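Local coordinates for protein DYNE7 (Micromonospora chersina, PDB 2XEM) that probably acts as a hot-dog fold thioesterase in dynemicin biosynthesis, releasing a polyene intermediate of enediyne assembly, at residues D[26-30]-D[31-35]; D[139-142]-D[143-146]. All blocks are in the same frame, centred on the assembly; numbering follows the deposited sequence.

Contact 1 (D[26-30]-D[31-35]); sequences GNVYF and AHYLH
The amide of H32 donates to Y29 O (H32 N to Y29 O 3.2 Å) across a type I beta turn from Y29 to H32, and Y33 N repeats the step to F30 O at 3.2 Å, a pair of i to i+3 bonds that leads the loop into helix 32-48. Neither is straight, the poorer N-H...O angle being 145°, and both donors sit above the carbonyl planes. V28 sends CG1 anti to its backbone N (chi1 178°), which carries that methyl to Y33 CE2 at 3.6 Å and to H32 CB at 4.0 Å. A water joins V28 and Y33: it donates to V28 O at 3.0 Å and hydrogen-bonds Y33 OH, in plane at the ring edge. H32 turns its CD2 to Y29 CB, 3.6 Å away. F30 CG lies between its backbone N and carbonyl carbon (chi1 79°), which turns the ring so that A31 CB stands over the centre of one face, while F30 CD2 lies over one face of the Y29 ring, offset toward its rim. A leucine in place of F30 would probably lose the flat face under A31 CB and weaken packing on F71. The Y29 side chain comes within about 4 Å of the bound polyene, its OH hydrogen-bonded to E42 of the second subunit. Y33 meets F71 of strand 60-71 and Y101 of strand 94-105 edge-to-face, seating the long helix of the hot-dog fold against its antiparallel sheet.

Contact 2 (D[139-142]-D[143-146]); sequences RRAL and SRYA
R139 O takes two hydrogen bonds from S143, one from the backbone N at 3.0 Å and one from OG at 2.8 Å, so a single carbonyl of the last helical turn is gripped by both donors of one residue. The S143 N bond is the i to i+4 bond of an alpha-helix, and its donor is tilted 19° from the carbonyl plane. The hydroxyl comes in above that plane; with OG anti to the carbonyl carbon of S143 (chi1 -63°), it is turned back along the helix to the residue four earlier. Beyond S143 the spacing shortens: Y145 N donates to L142 O at 2.9 Å, an i to i+3 bond, and R144 N reaches A141 O in a weak one. This change from i to i+4 to i to i+3 bonding goes with the type I turn from S143 to A146 that ends the helical run. R144, bent at chi3, folds its guanidinium back over A141, with NH1 3.7 Å from A141 CA and A141 O above the centre of one face. The same oxygen lies at the edge of the Y145 ring, 3.5 Å from Y145 CD2. On the buried flank L142 packs on F44 of helix 32-48 and on L87 and L90 of strand 80-91, and A141 touches F44 and H48. A backbone hydrogen bond between Y145 and L87 fastens the departing chain to strand 80-91.

How the contacts relate
Read from the N terminus, contact 1 comes first, where the loop after strand 11-16 turns into helix 32-48; contact 2 follows beyond strand 129-131, where helix 136-143 ends. Each closes a short local turn, and the two stand in series, neither nested nor crossed. Their centres are 28 Å apart, on opposite sides of the chain's centre, and their nearest atoms are about 15 Å apart. Helix 32-48 connects them: contact 1 forms its beginning, and F44 and H48 near its other end meet contact 2. Y29 of contact 1 lies near the bound ligand, and the contact also meets neighbouring subunits, whereas no other chain of the assembly touches contact 2.

Contact 1 (D[26-30]-D[31-35])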
loop_
_atom_site.group_PDB
_atom_site.type_symbol
_atom_site.label_atom_id
_atom_site.label_comp_id
_atom_site.label_asym_id
_atom_site.label_seq_id
_atom_site.Cartn_x
_atom_site.Cartn_y
_atom_site.Cartn_z
ATOM N N GLY D 26 3.053 -8.554 13.827
ATOM C CA GLY D 26 2.183 -9.699 13.579
ATOM C C GLY D 26 0.724 -9.348 13.350
ATOM O O GLY D 26 -0.075 -10.212 12.976
ATOM N N ASN D 27 0.361 -8.085 13.553
ATOM C CA ASN D 27 -1.016 -7.590 13.385
ATOM C C ASN D 27 -1.184 -6.755 12.117
ATOM O O ASN D 27 -0.204 -6.502 11.407
ATOM C CB ASN D 27 -1.456 -6.758 14.621
ATOM C CG ASN D 27 -0.472 -5.708 15.083
ATOM O OD1 ASN D 27 0.055 -5.818 16.176
ATOM N ND2 ASN D 27 -0.165 -4.703 14.279
ATOM N N VAL D 28 -2.427 -6.323 11.833
ATOM C CA VAL D 28 -2.731 -5.408 10.732
ATOM C C VAL D 28 -2.146 -4.037 11.070
ATOM O O VAL D 28 -2.453 -3.480 12.131
ATOM C CB VAL D 28 -4.249 -5.323 10.403
ATOM C CG1 VAL D 28 -4.523 -4.317 9.282
ATOM C CG2 VAL D 28 -4.797 -6.696 10.029
ATOM N N TYR D 29 -1.268 -3.524 10.191
ATOM C CA TYR D 29 -0.726 -2.182 10.345
ATOM C C TYR D 29 -1.875 -1.147 10.359
ATOM O O TYR D 29 -2.767 -1.214 9.500
ATOM C CB TYR D 29 0.287 -1.884 9.232
ATOM C CG TYR D 29 1.070 -0.621 9.515
ATOM C CD1 TYR D 29 0.748 0.578 8.877
ATOM C CD2 TYR D 29 2.082 -0.605 10.473
ATOM C CE1 TYR D 29 1.440 1.750 9.163
ATOM C CE2 TYR D 29 2.762 0.564 10.780
ATOM C CZ TYR D 29 2.472 1.726 10.090
ATOM O OH TYR D 29 3.225 2.836 10.342
ATOM N N PHE D 30 -1.842 -0.183 11.313
ATOM C CA PHE D 30 -3.010 0.674 11.606
ATOM C C PHE D 30 -3.577 1.412 10.371
ATOM O O PHE D 30 -4.796 1.548 10.252
ATOM C CB PHE D 30 -2.706 1.685 12.750
ATOM C CG PHE D 30 -1.893 2.882 12.281
ATOM C CD1 PHE D 30 -2.522 4.078 11.923
ATOM C CD2 PHE D 30 -0.502 2.808 12.191
ATOM C CE1 PHE D 30 -1.777 5.168 11.453
ATOM C CE2 PHE D 30 0.247 3.908 11.745
ATOM C CZ PHE D 30 -0.395 5.084 11.387
ATOM N N ALA D 31 -2.689 1.886 9.465
ATOM C CA ALA D 31 -3.121 2.728 8.336
ATOM C C ALA D 31 -4.036 1.990 7.320
ATOM O O ALA D 31 -4.806 2.644 6.621
ATOM C CB ALA D 31 -1.909 3.302 7.632
ATOM N N HIS D 32 -3.938 0.642 7.240
ATOM C CA HIS D 32 -4.840 -0.169 6.407
ATOM C C HIS D 32 -6.309 -0.023 6.713
ATOM O O HIS D 32 -7.130 -0.079 5.796
ATOM C CB HIS D 32 -4.392 -1.648 6.319
ATOM C CG HIS D 32 -2.995 -1.766 5.769
ATOM N ND1 HIS D 32 -2.678 -1.321 4.499
ATOM C CD2 HIS D 32 -1.868 -2.212 6.365
ATOM C CE1 HIS D 32 -1.383 -1.536 4.349
ATOM N NE2 HIS D 32 -0.850 -2.055 5.454
ATOM N N TYR D 33 -6.655 0.200 7.984
ATOM C CA TYR D 33 -8.045 0.426 8.403
ATOM C C TYR D 33 -8.660 1.646 7.699
ATOM O O TYR D 33 -9.866 1.661 7.425
ATOM C CB TYR D 33 -8.118 0.591 9.925
ATOM C CG TYR D 33 -7.870 -0.687 10.696
ATOM C CD1 TYR D 33 -8.924 -1.390 11.270
ATOM C CD2 TYR D 33 -6.569 -1.167 10.902
ATOM C CE1 TYR D 33 -8.692 -2.521 12.049
ATOM C CE2 TYR D 33 -6.330 -2.306 11.664
ATOM C CZ TYR D 33 -7.393 -2.974 12.244
ATOM O OH TYR D 33 -7.156 -4.082 13.011
ATOM N N LEU D 34 -7.841 2.656 7.413
ATOM C CA LEU D 34 -8.286 3.839 6.656
ATOM C C LEU D 34 -8.474 3.539 5.193
ATOM O O LEU D 34 -9.441 4.023 4.642
ATOM C CB LEU D 34 -7.348 5.066 6.868
ATOM C CG LEU D 34 -7.444 5.753 8.254
ATOM C CD1 LEU D 34 -8.887 6.027 8.666
ATOM C CD2 LEU D 34 -6.698 4.949 9.349
ATOM N N HIS D 35 -7.592 2.716 4.560
ATOM C CA HIS D 35 -7.813 2.238 3.194
ATOM C C HIS D 35 -9.157 1.555 3.078
ATOM O O HIS D 35 -9.864 1.782 2.105
ATOM C CB HIS D 35 -6.717 1.247 2.726
ATOM C CG HIS D 35 -5.414 1.889 2.455
ATOM N ND1 HIS D 35 -5.022 2.176 1.188
ATOM C CD2 HIS D 35 -4.426 2.220 3.312
ATOM C CE1 HIS D 35 -3.825 2.717 1.295
ATOM N NE2 HIS D 35 -3.440 2.776 2.566
HETATM O O HOH W 1 -4.607 -4.615 13.925
#

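Contact 2 (D[139-142]-D[143-146])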
loop_
_atom_site.group_PDB
_atom_site.type_symbol
_atom_site.label_atom_id
_atom_site.label_comp_id
_atom_site.label_asym_id
_atom_site.label_seq_id
_atom_site.Cartn_x
_atom_site.Cartn_y
_atom_site.Cartn_z
ATOM N N ARG D 139 -27.605 10.533 -2.051
ATOM C CA ARG D 139 -28.453 10.943 -0.922
ATOM C C ARG D 139 -29.451 9.816 -0.575
ATOM O O ARG D 139 -29.511 9.362 0.573
ATOM C CB ARG D 139 -29.228 12.245 -1.281
ATOM C CG ARG D 139 -29.879 12.927 -0.081
ATOM C CD ARG D 139 -31.199 13.606 -0.427
ATOM N NE ARG D 139 -31.955 14.040 0.757
ATOM C CZ ARG D 139 -32.762 13.260 1.482
ATOM N NH1 ARG D 139 -32.904 11.972 1.182
ATOM N NH2 ARG D 139 -33.420 13.760 2.520
ATOM N N ARG D 140 -30.198 9.368 -1.590
ATOM C CA ARG D 140 -31.165 8.280 -1.562
ATOM C C ARG D 140 -30.538 6.977 -0.986
ATOM O O ARG D 140 -31.083 6.370 -0.072
ATOM C CB ARG D 140 -31.656 8.071 -3.012
ATOM C CG ARG D 140 -33.015 7.499 -3.175
ATOM C CD ARG D 140 -33.600 7.816 -4.544
ATOM N NE ARG D 140 -32.897 7.156 -5.659
ATOM C CZ ARG D 140 -32.426 7.785 -6.737
ATOM N NH1 ARG D 140 -32.574 9.098 -6.870
ATOM N NH2 ARG D 140 -31.803 7.109 -7.685
ATOM N N ALA D 141 -29.382 6.588 -1.500
ATOM C CA ALA D 141 -28.690 5.350 -1.116
ATOM C C ALA D 141 -28.173 5.407 0.355
ATOM O O ALA D 141 -28.417 4.473 1.141
ATOM C CB ALA D 141 -27.550 5.074 -2.087
ATOM N N LEU D 142 -27.496 6.514 0.733
ATOM C CA LEU D 142 -26.976 6.687 2.109
ATOM C C LEU D 142 -28.073 6.790 3.168
ATOM O O LEU D 142 -27.880 6.295 4.272
ATOM C CB LEU D 142 -26.084 7.913 2.224
ATOM C CG LEU D 142 -24.727 7.891 1.544
ATOM C CD1 LEU D 142 -24.238 9.296 1.407
ATOM C CD2 LEU D 142 -23.710 7.013 2.313
ATOM N N SER D 143 -29.228 7.414 2.837
ATOM C CA SER D 143 -30.310 7.601 3.805
ATOM C C SER D 143 -30.908 6.290 4.304
ATOM O O SER D 143 -31.476 6.260 5.384
ATOM C CB SER D 143 -31.370 8.548 3.255
ATOM O OG SER D 143 -30.758 9.811 3.059
ATOM N N ARG D 144 -30.707 5.197 3.580
ATOM C CA ARG D 144 -31.157 3.862 4.016
ATOM C C ARG D 144 -30.331 3.317 5.184
ATOM O O ARG D 144 -30.764 2.384 5.854
ATOM C CB ARG D 144 -31.160 2.871 2.845
ATOM C CG ARG D 144 -32.106 3.296 1.714
ATOM C CD ARG D 144 -32.490 2.158 0.775
ATOM N NE ARG D 144 -31.328 1.562 0.104
ATOM C CZ ARG D 144 -30.865 1.937 -1.083
ATOM N NH1 ARG D 144 -31.459 2.915 -1.757
ATOM N NH2 ARG D 144 -29.809 1.333 -1.610
ATOM N N TYR D 145 -29.141 3.911 5.430
ATOM C CA TYR D 145 -28.227 3.499 6.500
ATOM C C TYR D 145 -27.983 4.620 7.516
ATOM O O TYR D 145 -26.900 4.674 8.113
ATOM C CB TYR D 145 -26.890 2.995 5.902
ATOM C CG TYR D 145 -27.088 1.885 4.891
ATOM C CD1 TYR D 145 -27.255 0.562 5.298
ATOM C CD2 TYR D 145 -27.206 2.166 3.538
ATOM C CE1 TYR D 145 -27.455 -0.461 4.373
ATOM C CE2 TYR D 145 -27.418 1.151 2.605
ATOM C CZ TYR D 145 -27.527 -0.159 3.023
ATOM O OH TYR D 145 -27.724 -1.140 2.081
ATOM N N ALA D 146 -28.952 5.531 7.670
ATOM C CA ALA D 146 -28.852 6.645 8.618
ATOM C C ALA D 146 -28.796 6.197 10.085
ATOM O O ALA D 146 -29.609 5.382 10.541
ATOM C CB ALA D 146 -29.985 7.654 8.419
#